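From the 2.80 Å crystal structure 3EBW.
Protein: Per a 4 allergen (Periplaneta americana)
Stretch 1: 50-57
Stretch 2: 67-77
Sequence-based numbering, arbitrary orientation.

Stretch 1 50-57: GVIQVTSV
Stretch 2 (67-77) ITSTGTVPSWT

The most unusual bond here is also the shortest: Val-54 N donates to Gly-71 O at only 2.5 Å, in a ladder otherwise built by ordinary antiparallel rules. Strand 52-57 and the partner strand, which begins before Ile-67, are antiparallel, 162° between N-to-C directions, with phi mostly -90° to -130° and psi 120° to 160°; Gly-71 is flatter at -166/165. Gly-71 N returns a bond to Val-54 O at 2.7 Å. Two residues on, Ser-56 N reaches Ser-69 O at 2.6 Å and Ser-69 N reaches Ser-56 O at 2.9 Å. Val-73 N donates a single bond to Ile-52 O at 3.0 Å, beyond Gln-53/Thr-72.

Alternating with these are the non-hydrogen-bonded pairs Gln-53/Thr-72 and Thr-55/Thr-70, with Val-57/Thr-68 beyond Ser-56/Ser-69, CA atoms 4.3, 4.2 and 4.7 Å apart, sharing one face. There Thr-55 and Thr-70, both m, join OG1 to OG1 at 2.6 Å, a polar link suited to a partly open face; Gln-53 (chi1 -142°), Thr-72 (p) and Val-57 (t) flank it. Val-54 (p), Ser-56 (t) and Ser-69 (t) point to the other face. Gly-71 has no side chain; an ideal CB there would sit 3.8 Å from Val-54 CG1. Buried Ile-52 (m, t) closes the end, its apolar CG2 tight against Val-73 (chi1 19°) CG1 at 3.2 Å and its CD1 3.7 Å from Trp-76 (chi1 83°, chi2 78°) CZ3. Between the stretches 613 Å² is buried, both sides summed.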

# COMPACT_ATOMS: atom_id res chain seq x y z
N GLY A 50 11.71 2.68 -36.28
CA GLY A 50 12.57 2.44 -35.14
C GLY A 50 12.03 2.76 -33.77
O GLY A 50 12.56 2.29 -32.78
N VAL A 51 10.97 3.56 -33.71
CA VAL A 51 10.38 3.94 -32.43
C VAL A 51 9.79 2.80 -31.64
O VAL A 51 9.05 1.99 -32.18
CB VAL A 51 9.26 4.99 -32.59
CG1 VAL A 51 8.66 5.29 -31.24
CG2 VAL A 51 9.81 6.27 -33.22
N ILE A 52 10.12 2.72 -30.35
CA ILE A 52 9.52 1.70 -29.51
C ILE A 52 8.30 2.37 -28.88
O ILE A 52 8.38 3.42 -28.23
CB ILE A 52 10.44 1.20 -28.41
CG1 ILE A 52 11.61 0.44 -29.03
CG2 ILE A 52 9.64 0.28 -27.48
CD1 ILE A 52 12.40 -0.33 -28.03
N GLN A 53 7.16 1.77 -29.11
CA GLN A 53 5.94 2.34 -28.63
C GLN A 53 5.41 1.57 -27.43
O GLN A 53 5.50 0.33 -27.36
CB GLN A 53 4.94 2.29 -29.77
CG GLN A 53 4.05 3.46 -29.87
CD GLN A 53 3.32 3.42 -31.18
OE1 GLN A 53 2.64 2.44 -31.49
NE2 GLN A 53 3.47 4.49 -31.97
N VAL A 54 4.88 2.30 -26.45
CA VAL A 54 4.33 1.61 -25.30
C VAL A 54 2.89 2.00 -24.99
O VAL A 54 2.52 3.17 -24.98
CB VAL A 54 5.21 1.79 -24.05
CG1 VAL A 54 5.07 3.19 -23.50
CG2 VAL A 54 4.85 0.74 -23.03
N THR A 55 2.06 0.98 -24.81
CA THR A 55 0.67 1.20 -24.47
C THR A 55 0.33 0.60 -23.12
O THR A 55 0.48 -0.59 -22.90
CB THR A 55 -0.30 0.62 -25.51
OG1 THR A 55 -0.48 1.58 -26.56
CG2 THR A 55 -1.66 0.34 -24.86
N SER A 56 -0.14 1.48 -22.25
CA SER A 56 -0.57 1.09 -20.92
C SER A 56 -2.08 0.86 -20.93
O SER A 56 -2.86 1.72 -21.36
CB SER A 56 -0.25 2.20 -19.93
OG SER A 56 -0.97 1.98 -18.76
N VAL A 57 -2.49 -0.32 -20.48
CA VAL A 57 -3.90 -0.64 -20.44
C VAL A 57 -4.25 -1.04 -19.01
O VAL A 57 -3.61 -1.93 -18.43
CB VAL A 57 -4.24 -1.81 -21.42
CG1 VAL A 57 -5.46 -2.59 -20.94
CG2 VAL A 57 -4.54 -1.26 -22.79
N ILE A 67 -8.65 2.29 -18.93
CA ILE A 67 -7.89 3.51 -19.22
C ILE A 67 -6.79 3.00 -20.14
O ILE A 67 -6.12 2.00 -19.83
CB ILE A 67 -7.22 4.15 -17.98
CG1 ILE A 67 -8.01 3.83 -16.71
CG2 ILE A 67 -7.17 5.68 -18.17
CD1 ILE A 67 -9.30 4.60 -16.57
N THR A 68 -6.66 3.64 -21.30
CA THR A 68 -5.69 3.27 -22.32
C THR A 68 -4.81 4.48 -22.59
O THR A 68 -5.30 5.53 -23.02
CB THR A 68 -6.39 2.84 -23.64
OG1 THR A 68 -6.55 1.42 -23.66
CG2 THR A 68 -5.60 3.26 -24.86
N SER A 69 -3.51 4.32 -22.33
CA SER A 69 -2.54 5.40 -22.54
C SER A 69 -1.35 4.88 -23.35
O SER A 69 -0.96 3.72 -23.25
CB SER A 69 -2.06 5.95 -21.21
OG SER A 69 -1.21 7.06 -21.42
N THR A 70 -0.78 5.76 -24.17
CA THR A 70 0.36 5.36 -24.98
C THR A 70 1.52 6.31 -24.79
O THR A 70 1.36 7.43 -24.32
CB THR A 70 -0.02 5.32 -26.49
OG1 THR A 70 -0.82 4.17 -26.76
CG2 THR A 70 1.23 5.26 -27.36
N GLY A 71 2.70 5.83 -25.13
CA GLY A 71 3.89 6.64 -25.03
C GLY A 71 4.99 5.95 -25.80
O GLY A 71 4.87 4.77 -26.14
N THR A 72 6.06 6.66 -26.09
CA THR A 72 7.17 6.06 -26.80
C THR A 72 8.33 6.07 -25.82
O THR A 72 8.35 6.90 -24.90
CB THR A 72 7.58 6.89 -28.03
OG1 THR A 72 8.00 8.20 -27.61
CG2 THR A 72 6.39 7.03 -28.99
N VAL A 73 9.26 5.12 -25.97
CA VAL A 73 10.44 5.10 -25.12
C VAL A 73 11.57 5.65 -26.01
O VAL A 73 12.20 4.92 -26.71
CB VAL A 73 10.76 3.66 -24.52
CG1 VAL A 73 10.07 2.57 -25.31
CG2 VAL A 73 12.27 3.43 -24.47
N PRO A 74 11.80 6.97 -25.97
CA PRO A 74 12.78 7.74 -26.72
C PRO A 74 14.25 7.50 -26.44
O PRO A 74 15.10 7.92 -27.23
CB PRO A 74 12.37 9.17 -26.44
CG PRO A 74 11.99 9.11 -25.05
CD PRO A 74 11.12 7.86 -25.01
N SER A 75 14.56 6.87 -25.33
CA SER A 75 15.96 6.57 -25.02
C SER A 75 16.07 5.53 -23.95
O SER A 75 15.07 5.08 -23.41
CB SER A 75 16.69 7.83 -24.57
OG SER A 75 16.36 8.16 -23.26
N TRP A 76 17.29 5.11 -23.68
CA TRP A 76 17.52 4.11 -22.65
C TRP A 76 18.99 3.81 -22.46
O TRP A 76 19.73 3.56 -23.41
CB TRP A 76 16.72 2.83 -22.95
CG TRP A 76 17.29 1.83 -23.90
CD1 TRP A 76 18.29 0.92 -23.63
CD2 TRP A 76 16.80 1.50 -25.20
NE1 TRP A 76 18.41 0.03 -24.69
CE2 TRP A 76 17.51 0.38 -25.66
CE3 TRP A 76 15.80 2.05 -26.02
CZ2 TRP A 76 17.26 -0.21 -26.90
CZ3 TRP A 76 15.56 1.46 -27.25
CH2 TRP A 76 16.28 0.35 -27.67
N THR A 77 19.42 3.88 -21.21
CA THR A 77 20.79 3.63 -20.84
C THR A 77 21.07 2.16 -20.57
O THR A 77 20.32 1.28 -21.00
CB THR A 77 21.17 4.43 -19.62
OG1 THR A 77 20.58 5.72 -19.74
CG2 THR A 77 22.68 4.61 -19.55